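Local structure of putative two-component sensor histidine kinase protein (Sinorhizobium meliloti, 3HCY) at residues L12-G17 with L127-Q132; M35-A40 with E45-A50; N71-E76 with S84-G89. The protein probably acts as a photoreceptor histidine kinase that uses ATP to phosphorylate a protein histidine, with this chain forming a GAF domain of it. All coordinates share one frame; numbering follows the deposited sequence.

The three contacts lie within one GAF domain and sample the two layers that sandwich its antiparallel sheet. Contact 1 pairs the first helix, 5-19, with the last, 120-146, so the other two fall in the chain between its partners: contact 2 closes before contact 3 opens. Contacts 1 and 2 have centres about 19 Å apart yet touch, because L12 of helix 5-19 packs on A39 and A40 of edge strand 35-41. Contacts 2 and 3, about 16 Å apart, meet through helices 45-50 and 79-88. Contacts 1 and 3 stay apart, about 13 Å between nearest atoms. Together they join the terminal helices, an edge strand and the small helices into one domain.

Contact 1 (L12-G17 with L127-Q132); sequences LDAIQG and LTIARQ
I129 projects from helix 120-146 toward A14 and I15 of helix 5-19, a local piece of the pairing between first and last helices along one side of a GAF-domain sheet. The contact is small and wholly buried, and it is carried by methyl and methylene groups with no hydrogen bond between the segments. I15 and I129 mark the nearest approach of the backbones, with CA atoms 7.5 Å apart, a spacing bridged mainly by the isoleucine of the later helix.

The two branches of I129 do different work. Its CG1 lies beside its own backbone N (chi1 -66°), and an extended second torsion (chi2 169°) carries CD1 out to the surface of the opposing helix. There CD1 lies flank to flank with the A14 methyl, the bonds that carry the two methyls nearly antiparallel, with I129 CD1 3.8 Å from A14 CB. The same methyl also touches the backbone: A14 C is 3.9 Å from I129 CD1, and I15 N is 4.0 Å from it. CD1 therefore rests against the peptide joining A14 to I15 as well as the alanine methyl.

I15 does not point straight across, and it turns partly to the sheet, where it packs on A24 and F108; A130 also packs on F108. The other flank belongs to the dimer: A14 packs on Q132 of the second subunit, I129 on T128 of the second subunit, and D13 makes salt bridges to R41 and to R139 of the second subunit. Such a setting is consistent with a helical dimer interface. The shorter branch of I129 completes the contact, with CG2 lying 4.2 Å from I15 CG1.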
loop_
_atom_site.group_PDB
_atom_site.type_symbol
_atom_site.label_atom_id
_atom_site.label_comp_id
_atom_site.label_asym_id
_atom_site.label_seq_id
_atom_site.Cartn_x
_atom_site.Cartn_y
_atom_site.Cartn_z
ATOM N N LEU A 12 1.557 5.384 7.144
ATOM C CA LEU A 12 1.447 5.296 8.570
ATOM C C LEU A 12 -0.059 5.126 8.926
ATOM O O LEU A 12 -0.420 4.354 9.845
ATOM C CB LEU A 12 2.108 6.545 9.229
ATOM C CG LEU A 12 3.640 6.821 9.113
ATOM C CD1 LEU A 12 4.054 8.168 9.705
ATOM C CD2 LEU A 12 4.554 5.654 9.655
ATOM N N ASP A 13 -0.924 5.828 8.189
ATOM C CA ASP A 13 -2.360 5.613 8.344
ATOM C C ASP A 13 -2.747 4.161 8.034
ATOM O O ASP A 13 -3.469 3.532 8.826
ATOM C CB ASP A 13 -3.201 6.531 7.469
ATOM C CG ASP A 13 -3.081 7.965 7.853
ATOM O OD1 ASP A 13 -2.818 8.322 9.002
ATOM O OD2 ASP A 13 -3.253 8.801 6.978
ATOM N N ALA A 14 -2.268 3.641 6.908
ATOM C CA ALA A 14 -2.616 2.278 6.561
ATOM C C ALA A 14 -1.986 1.342 7.591
ATOM O O ALA A 14 -2.620 0.403 7.989
ATOM C CB ALA A 14 -2.173 1.905 5.134
ATOM N N ILE A 15 -0.760 1.593 8.033
ATOM C CA ILE A 15 -0.152 0.666 8.977
ATOM C C ILE A 15 -1.021 0.499 10.227
ATOM O O ILE A 15 -1.221 -0.626 10.689
ATOM C CB ILE A 15 1.263 1.057 9.407
ATOM C CG1 ILE A 15 2.281 0.646 8.329
ATOM C CG2 ILE A 15 1.614 0.348 10.672
ATOM C CD1 ILE A 15 3.384 1.784 7.956
ATOM N N GLN A 16 -1.547 1.619 10.726
ATOM C CA GLN A 16 -2.348 1.646 11.946
ATOM C C GLN A 16 -3.675 0.928 11.810
ATOM O O GLN A 16 -4.085 0.176 12.708
ATOM C CB GLN A 16 -2.621 3.100 12.356
ATOM C CG GLN A 16 -1.322 3.869 12.805
ATOM C CD GLN A 16 -1.589 5.349 13.145
ATOM O OE1 GLN A 16 -2.556 5.927 12.638
ATOM N NE2 GLN A 16 -0.741 5.958 13.989
ATOM N N GLY A 17 -4.343 1.203 10.705
ATOM C CA GLY A 17 -5.596 0.615 10.415
ATOM C C GLY A 17 -5.505 -0.848 10.064
ATOM O O GLY A 17 -6.353 -1.633 10.486
ATOM N N LEU A 127 3.836 -6.748 4.551
ATOM C CA LEU A 127 4.551 -6.926 3.299
ATOM C C LEU A 127 3.885 -6.189 2.181
ATOM O O LEU A 127 4.540 -5.530 1.351
ATOM C CB LEU A 127 4.594 -8.397 2.928
ATOM C CG LEU A 127 5.617 -9.159 3.756
ATOM C CD1 LEU A 127 5.322 -10.631 3.804
ATOM C CD2 LEU A 127 7.012 -8.857 3.209
ATOM N N THR A 128 2.568 -6.302 2.145
ATOM C CA THR A 128 1.816 -5.680 1.066
ATOM C C THR A 128 2.067 -4.189 1.097
ATOM O O THR A 128 2.408 -3.609 0.054
ATOM C CB THR A 128 0.321 -6.004 1.146
ATOM O OG1 THR A 128 0.201 -7.430 1.278
ATOM C CG2 THR A 128 -0.407 -5.524 -0.116
ATOM N N ILE A 129 2.008 -3.610 2.304
ATOM C CA ILE A 129 2.195 -2.196 2.428
ATOM C C ILE A 129 3.628 -1.761 2.100
ATOM O O ILE A 129 3.852 -0.716 1.451
ATOM C CB ILE A 129 1.679 -1.577 3.782
ATOM C CG1 ILE A 129 0.192 -1.667 3.921
ATOM C CG2 ILE A 129 2.214 -0.190 4.189
ATOM C CD1 ILE A 129 -0.153 -1.297 5.359
ATOM N N ALA A 130 4.582 -2.591 2.518
ATOM C CA ALA A 130 5.982 -2.401 2.213
ATOM C C ALA A 130 6.215 -2.400 0.696
ATOM O O ALA A 130 6.982 -1.563 0.198
ATOM C CB ALA A 130 6.763 -3.465 2.887
ATOM N N ARG A 131 5.559 -3.286 -0.064
ATOM C CA ARG A 131 5.708 -3.204 -1.542
ATOM C C ARG A 131 5.209 -1.868 -2.010
ATOM O O ARG A 131 5.825 -1.225 -2.872
ATOM C CB ARG A 131 4.838 -4.165 -2.309
ATOM C CG ARG A 131 4.920 -5.608 -1.969
ATOM C CD ARG A 131 3.826 -6.430 -2.831
ATOM N NE ARG A 131 3.932 -7.883 -2.590
ATOM C CZ ARG A 131 4.727 -8.707 -3.266
ATOM N NH1 ARG A 131 5.477 -8.271 -4.270
ATOM N NH2 ARG A 131 4.757 -9.981 -2.957
ATOM N N GLN A 132 4.054 -1.468 -1.485
ATOM C CA GLN A 132 3.437 -0.298 -2.025
ATOM C C GLN A 132 4.250 0.980 -1.732
ATOM O O GLN A 132 4.262 1.948 -2.560
ATOM C CB GLN A 132 2.014 -0.154 -1.544
ATOM C CG GLN A 132 1.277 0.864 -2.394
ATOM C CD GLN A 132 -0.222 0.755 -2.289
ATOM O OE1 GLN A 132 -0.752 -0.288 -1.892
ATOM N NE2 GLN A 132 -0.935 1.842 -2.647
#

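Contact 2 (M35-A40 with E45-A50); sequences MRFVAA and EHYQRA
F37 and Q48, with CA atoms 6.9 Å apart, mark where strand 35-41 comes nearest helix 45-50, just before a classic beta bulge in which V38 and A39 both face I26. Both F37 and Q48 point toward the partner segment, and together they make most of the contact.

The F37 ring presents a face to the aliphatic part of Q48. Q48 CG sits over the ring centre, 3.9 Å from the F37 centroid and 8° off the ring normal, the geometry of a CH-pi contact. Beside it, Q48 CB comes to 3.8 Å from F37 CD2. The glutamine runs extended beyond CG (chi2 177°), which carries its amide out past the rim on the side of CG and CD1 of the phenyl ring; Q48 NE2 is 4.0 Å from F37 CD1. Ring and amide planes are 27° apart, so the amide is tilted and does not stack. On the other side of the ring axis, the main chain of the helix joins in, with Q48 O 3.6 Å from F37 CE2. Q48 NE2 also approaches the A40 methyl, although the modelled closeness is doubtful at this resolution.

Y47 adds an apolar touch at the far end of the phenyl ring, where its CE1 lies 4.1 Å from F37 CZ. The two aromatic side chains cross at about a right angle, a meeting of ring carbons rather than a stack.

The contact covers strand 35-41, an outermost strand of the GAF-domain sheet within this chain, with helix 45-50. F37 reaches on to S25 and L27 of strand 23-29 and to L43 and V51 in the loops, while A39 faces helix 5-19, touching Y8 and E9. Beyond F37, Y47 leans on I85 and E88, joining helix 45-50 to helix 79-88.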
loop_
_atom_site.group_PDB
_atom_site.type_symbol
_atom_site.label_atom_id
_atom_site.label_comp_id
_atom_site.label_asym_id
_atom_site.label_seq_id
_atom_site.Cartn_x
_atom_site.Cartn_y
_atom_site.Cartn_z
ATOM N N MET A 35 21.007 4.402 7.720
ATOM C CA MET A 35 19.510 4.430 7.767
ATOM C C MET A 35 19.019 5.575 8.589
ATOM O O MET A 35 19.576 5.863 9.624
ATOM C CB MET A 35 18.950 3.141 8.364
ATOM C CG MET A 35 18.929 1.987 7.358
ATOM S SD MET A 35 17.325 1.385 6.836
ATOM C CE MET A 35 16.651 2.950 6.436
ATOM N N ARG A 36 17.946 6.194 8.144
ATOM C CA ARG A 36 17.431 7.430 8.722
ATOM C C ARG A 36 15.905 7.484 8.734
ATOM O O ARG A 36 15.268 7.343 7.686
ATOM C CB ARG A 36 17.889 8.616 7.875
ATOM C CG ARG A 36 19.348 8.795 7.873
ATOM C CD ARG A 36 19.778 10.249 7.986
ATOM N NE ARG A 36 21.199 10.320 8.381
ATOM C CZ ARG A 36 21.650 10.150 9.618
ATOM N NH1 ARG A 36 20.800 9.905 10.580
ATOM N NH2 ARG A 36 22.947 10.226 9.906
ATOM N N PHE A 37 15.325 7.761 9.890
ATOM C CA PHE A 37 13.889 8.055 9.964
ATOM C C PHE A 37 13.533 9.141 8.971
ATOM O O PHE A 37 14.352 9.997 8.792
ATOM C CB PHE A 37 13.495 8.450 11.386
ATOM C CG PHE A 37 13.711 7.325 12.373
ATOM C CD1 PHE A 37 12.685 6.422 12.645
ATOM C CD2 PHE A 37 14.942 7.121 12.945
ATOM C CE1 PHE A 37 12.872 5.359 13.522
ATOM C CE2 PHE A 37 15.156 6.075 13.806
ATOM C CZ PHE A 37 14.119 5.178 14.109
ATOM N N VAL A 38 12.405 8.979 8.252
ATOM C CA VAL A 38 11.776 9.966 7.390
ATOM C C VAL A 38 10.325 10.202 7.836
ATOM O O VAL A 38 9.649 11.148 7.393
ATOM C CB VAL A 38 11.742 9.485 5.910
ATOM C CG1 VAL A 38 13.106 8.834 5.479
ATOM C CG2 VAL A 38 10.557 8.525 5.657
ATOM N N ALA A 39 9.829 9.342 8.728
ATOM C CA ALA A 39 8.473 9.509 9.278
ATOM C C ALA A 39 8.243 8.561 10.417
ATOM O O ALA A 39 8.884 7.489 10.450
ATOM C CB ALA A 39 7.381 9.277 8.173
ATOM N N ALA A 40 7.320 8.920 11.326
ATOM C CA ALA A 40 7.110 8.104 12.528
ATOM C C ALA A 40 5.921 8.499 13.357
ATOM O O ALA A 40 5.524 9.644 13.360
ATOM C CB ALA A 40 8.385 8.109 13.398
ATOM N N GLU A 45 11.872 11.687 19.253
ATOM C CA GLU A 45 13.116 12.095 18.624
ATOM C C GLU A 45 14.311 11.584 19.374
ATOM O O GLU A 45 15.278 11.117 18.792
ATOM C CB GLU A 45 13.133 13.585 18.562
ATOM C CG GLU A 45 12.130 14.055 17.507
ATOM C CD GLU A 45 11.909 15.559 17.462
ATOM O OE1 GLU A 45 12.404 16.304 18.356
ATOM O OE2 GLU A 45 11.226 15.995 16.504
ATOM N N HIS A 46 14.218 11.590 20.689
ATOM C CA HIS A 46 15.272 11.020 21.475
ATOM C C HIS A 46 15.564 9.645 20.962
ATOM O O HIS A 46 16.705 9.321 20.712
ATOM C CB HIS A 46 14.870 10.949 22.912
ATOM C CG HIS A 46 15.954 10.456 23.806
ATOM N ND1 HIS A 46 16.984 11.269 24.243
ATOM C CD2 HIS A 46 16.158 9.240 24.380
ATOM C CE1 HIS A 46 17.776 10.568 25.047
ATOM N NE2 HIS A 46 17.303 9.333 25.138
ATOM N N TYR A 47 14.527 8.830 20.780
ATOM C CA TYR A 47 14.747 7.486 20.271
ATOM C C TYR A 47 15.344 7.549 18.890
ATOM O O TYR A 47 16.196 6.755 18.539
ATOM C CB TYR A 47 13.452 6.684 20.216
ATOM C CG TYR A 47 13.613 5.257 19.645
ATOM C CD1 TYR A 47 13.177 4.947 18.370
ATOM C CD2 TYR A 47 14.187 4.227 20.391
ATOM C CE1 TYR A 47 13.312 3.663 17.853
ATOM C CE2 TYR A 47 14.316 2.933 19.861
ATOM C CZ TYR A 47 13.874 2.670 18.587
ATOM O OH TYR A 47 14.004 1.407 18.018
ATOM N N GLN A 48 14.872 8.478 18.089
ATOM C CA GLN A 48 15.232 8.460 16.690
ATOM C C GLN A 48 16.720 8.770 16.507
ATOM O O GLN A 48 17.410 8.057 15.759
ATOM C CB GLN A 48 14.316 9.412 15.890
ATOM C CG GLN A 48 12.881 8.918 15.860
ATOM C CD GLN A 48 11.926 9.811 15.170
ATOM O OE1 GLN A 48 12.153 11.017 15.076
ATOM N NE2 GLN A 48 10.843 9.253 14.701
ATOM N N ARG A 49 17.206 9.791 17.232
ATOM C CA ARG A 49 18.620 10.146 17.249
ATOM C C ARG A 49 19.418 8.986 17.800
ATOM O O ARG A 49 20.471 8.640 17.301
ATOM C CB ARG A 49 18.844 11.353 18.133
ATOM C CG ARG A 49 18.283 12.702 17.631
ATOM C CD ARG A 49 18.861 13.915 18.464
ATOM N NE ARG A 49 18.483 13.882 19.909
ATOM C CZ ARG A 49 17.349 14.377 20.452
ATOM N NH1 ARG A 49 16.408 15.002 19.721
ATOM N NH2 ARG A 49 17.156 14.252 21.755
ATOM N N ALA A 50 18.864 8.370 18.830
ATOM C CA ALA A 50 19.479 7.271 19.548
ATOM C C ALA A 50 19.885 6.144 18.647
ATOM O O ALA A 50 20.968 5.613 18.775
ATOM C CB ALA A 50 18.524 6.739 20.589
#

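Contact 3 (N71-E76 with S84-G89); sequences NVDDAE and SIVGEG
The carboxylate of D73 is the one flat group to approach across this contact, and it brushes the margin: its OD1 lies 4.5 Å from V86 CG2. Neither a ring nor an amide stacks between the segments. The substance of the contact is aliphatic, joining the loop after strand 67-69 to the last turns of helix 79-88 in the GAF domain.

V72 points toward the helix. Its CG1 stands anti to the backbone N (chi1 -156°) and its CG2 beside that N, which sets both methyls against one I85 methyl: I85 CG2 is 3.8 Å from each of these V72 atoms. V86 closes in from the next position of the helix, its CG2 4.1 Å from V72 CB.

Local bonds shape both backbones. N71 OD1 accepts from D73 N at 3.0 Å in an Asx turn, the donor tilted 19° from the carbonyl plane, and A75 N bonds to V72 O. At the other segment, G89 ends the helix in a Schellman motif with positive phi. I85 packs also on F77 and I90.

No hydrogen bond joins the two segments directly, although K82, earlier in the same helix, bonds the D73 carbonyl; between the segments themselves the grip is van der Waals contact among three branched side chains.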
loop_
_atom_site.group_PDB
_atom_site.type_symbol
_atom_site.label_atom_id
_atom_site.label_comp_id
_atom_site.label_asym_id
_atom_site.label_seq_id
_atom_site.Cartn_x
_atom_site.Cartn_y
_atom_site.Cartn_z
ATOM N N ASN A 71 10.017 -10.470 21.865
ATOM C CA ASN A 71 10.352 -9.906 23.165
ATOM C C ASN A 71 11.737 -9.397 23.076
ATOM O O ASN A 71 12.636 -10.152 22.697
ATOM C CB ASN A 71 10.316 -10.963 24.225
ATOM C CG ASN A 71 10.171 -10.389 25.584
ATOM O OD1 ASN A 71 10.910 -9.475 25.978
ATOM N ND2 ASN A 71 9.213 -10.925 26.340
ATOM N N VAL A 72 11.907 -8.129 23.427
ATOM C CA VAL A 72 13.207 -7.493 23.322
ATOM C C VAL A 72 14.161 -8.217 24.225
ATOM O O VAL A 72 15.339 -8.409 23.859
ATOM C CB VAL A 72 13.281 -6.045 23.822
ATOM C CG1 VAL A 72 14.444 -5.346 23.136
ATOM C CG2 VAL A 72 12.045 -5.319 23.583
ATOM N N ASP A 73 13.671 -8.581 25.409
ATOM C CA ASP A 73 14.524 -9.160 26.416
ATOM C C ASP A 73 15.134 -10.414 25.930
ATOM O O ASP A 73 16.192 -10.788 26.374
ATOM C CB ASP A 73 13.746 -9.450 27.677
ATOM C CG ASP A 73 13.294 -8.172 28.374
ATOM O OD1 ASP A 73 14.121 -7.217 28.415
ATOM O OD2 ASP A 73 12.123 -8.128 28.868
ATOM N N ASP A 74 14.480 -11.062 24.993
ATOM C CA ASP A 74 15.008 -12.273 24.451
ATOM C C ASP A 74 15.756 -12.076 23.110
ATOM O O ASP A 74 16.170 -13.046 22.521
ATOM C CB ASP A 74 13.865 -13.302 24.392
ATOM C CG ASP A 74 13.244 -13.590 25.814
ATOM O OD1 ASP A 74 13.974 -13.662 26.848
ATOM O OD2 ASP A 74 12.005 -13.744 25.904
ATOM N N ALA A 75 16.001 -10.840 22.662
ATOM C CA ALA A 75 16.711 -10.590 21.394
ATOM C C ALA A 75 18.253 -10.545 21.502
ATOM O O ALA A 75 18.823 -10.513 22.597
ATOM C CB ALA A 75 16.202 -9.303 20.751
ATOM N N GLU A 76 18.894 -10.496 20.327
ATOM C CA GLU A 76 20.366 -10.476 20.131
ATOM C C GLU A 76 20.974 -9.060 20.083
ATOM O O GLU A 76 21.732 -8.743 19.144
ATOM C CB GLU A 76 20.693 -11.097 18.755
ATOM C CG GLU A 76 20.404 -12.569 18.605
ATOM C CD GLU A 76 20.691 -13.094 17.182
ATOM O OE1 GLU A 76 20.936 -12.253 16.256
ATOM O OE2 GLU A 76 20.658 -14.346 17.005
ATOM N N SER A 84 18.255 1.225 24.518
ATOM C CA SER A 84 17.585 2.280 23.772
ATOM C C SER A 84 16.143 1.919 23.495
ATOM O O SER A 84 15.260 2.758 23.636
ATOM C CB SER A 84 18.314 2.589 22.477
ATOM O OG SER A 84 19.060 3.781 22.629
ATOM N N ILE A 85 15.905 0.661 23.130
ATOM C CA ILE A 85 14.546 0.232 22.819
ATOM C C ILE A 85 13.690 0.257 24.105
ATOM O O ILE A 85 12.701 0.961 24.186
ATOM C CB ILE A 85 14.522 -1.176 22.251
ATOM C CG1 ILE A 85 14.964 -1.154 20.787
ATOM C CG2 ILE A 85 13.101 -1.810 22.482
ATOM C CD1 ILE A 85 15.749 -2.406 20.397
ATOM N N VAL A 86 14.106 -0.504 25.115
ATOM C CA VAL A 86 13.335 -0.612 26.314
ATOM C C VAL A 86 13.138 0.768 26.963
ATOM O O VAL A 86 12.039 1.121 27.339
ATOM C CB VAL A 86 13.863 -1.768 27.299
ATOM C CG1 VAL A 86 13.122 -1.756 28.543
ATOM C CG2 VAL A 86 13.926 -3.115 26.622
ATOM N N GLY A 87 14.148 1.607 27.001
ATOM C CA GLY A 87 13.928 2.911 27.597
ATOM C C GLY A 87 12.919 3.752 26.862
ATOM O O GLY A 87 12.288 4.648 27.463
ATOM N N GLU A 88 12.781 3.483 25.565
ATOM C CA GLU A 88 11.721 4.109 24.762
ATOM C C GLU A 88 10.369 3.557 25.132
ATOM O O GLU A 88 9.342 4.173 24.863
ATOM C CB GLU A 88 11.973 3.893 23.257
ATOM C CG GLU A 88 10.921 4.487 22.264
ATOM C CD GLU A 88 10.791 5.991 22.323
ATOM O OE1 GLU A 88 11.765 6.619 22.733
ATOM O OE2 GLU A 88 9.715 6.543 21.981
ATOM N N GLY A 89 10.353 2.398 25.773
ATOM C CA GLY A 89 9.101 1.788 26.181
ATOM C C GLY A 89 8.603 0.692 25.255
ATOM O O GLY A 89 7.457 0.289 25.410
#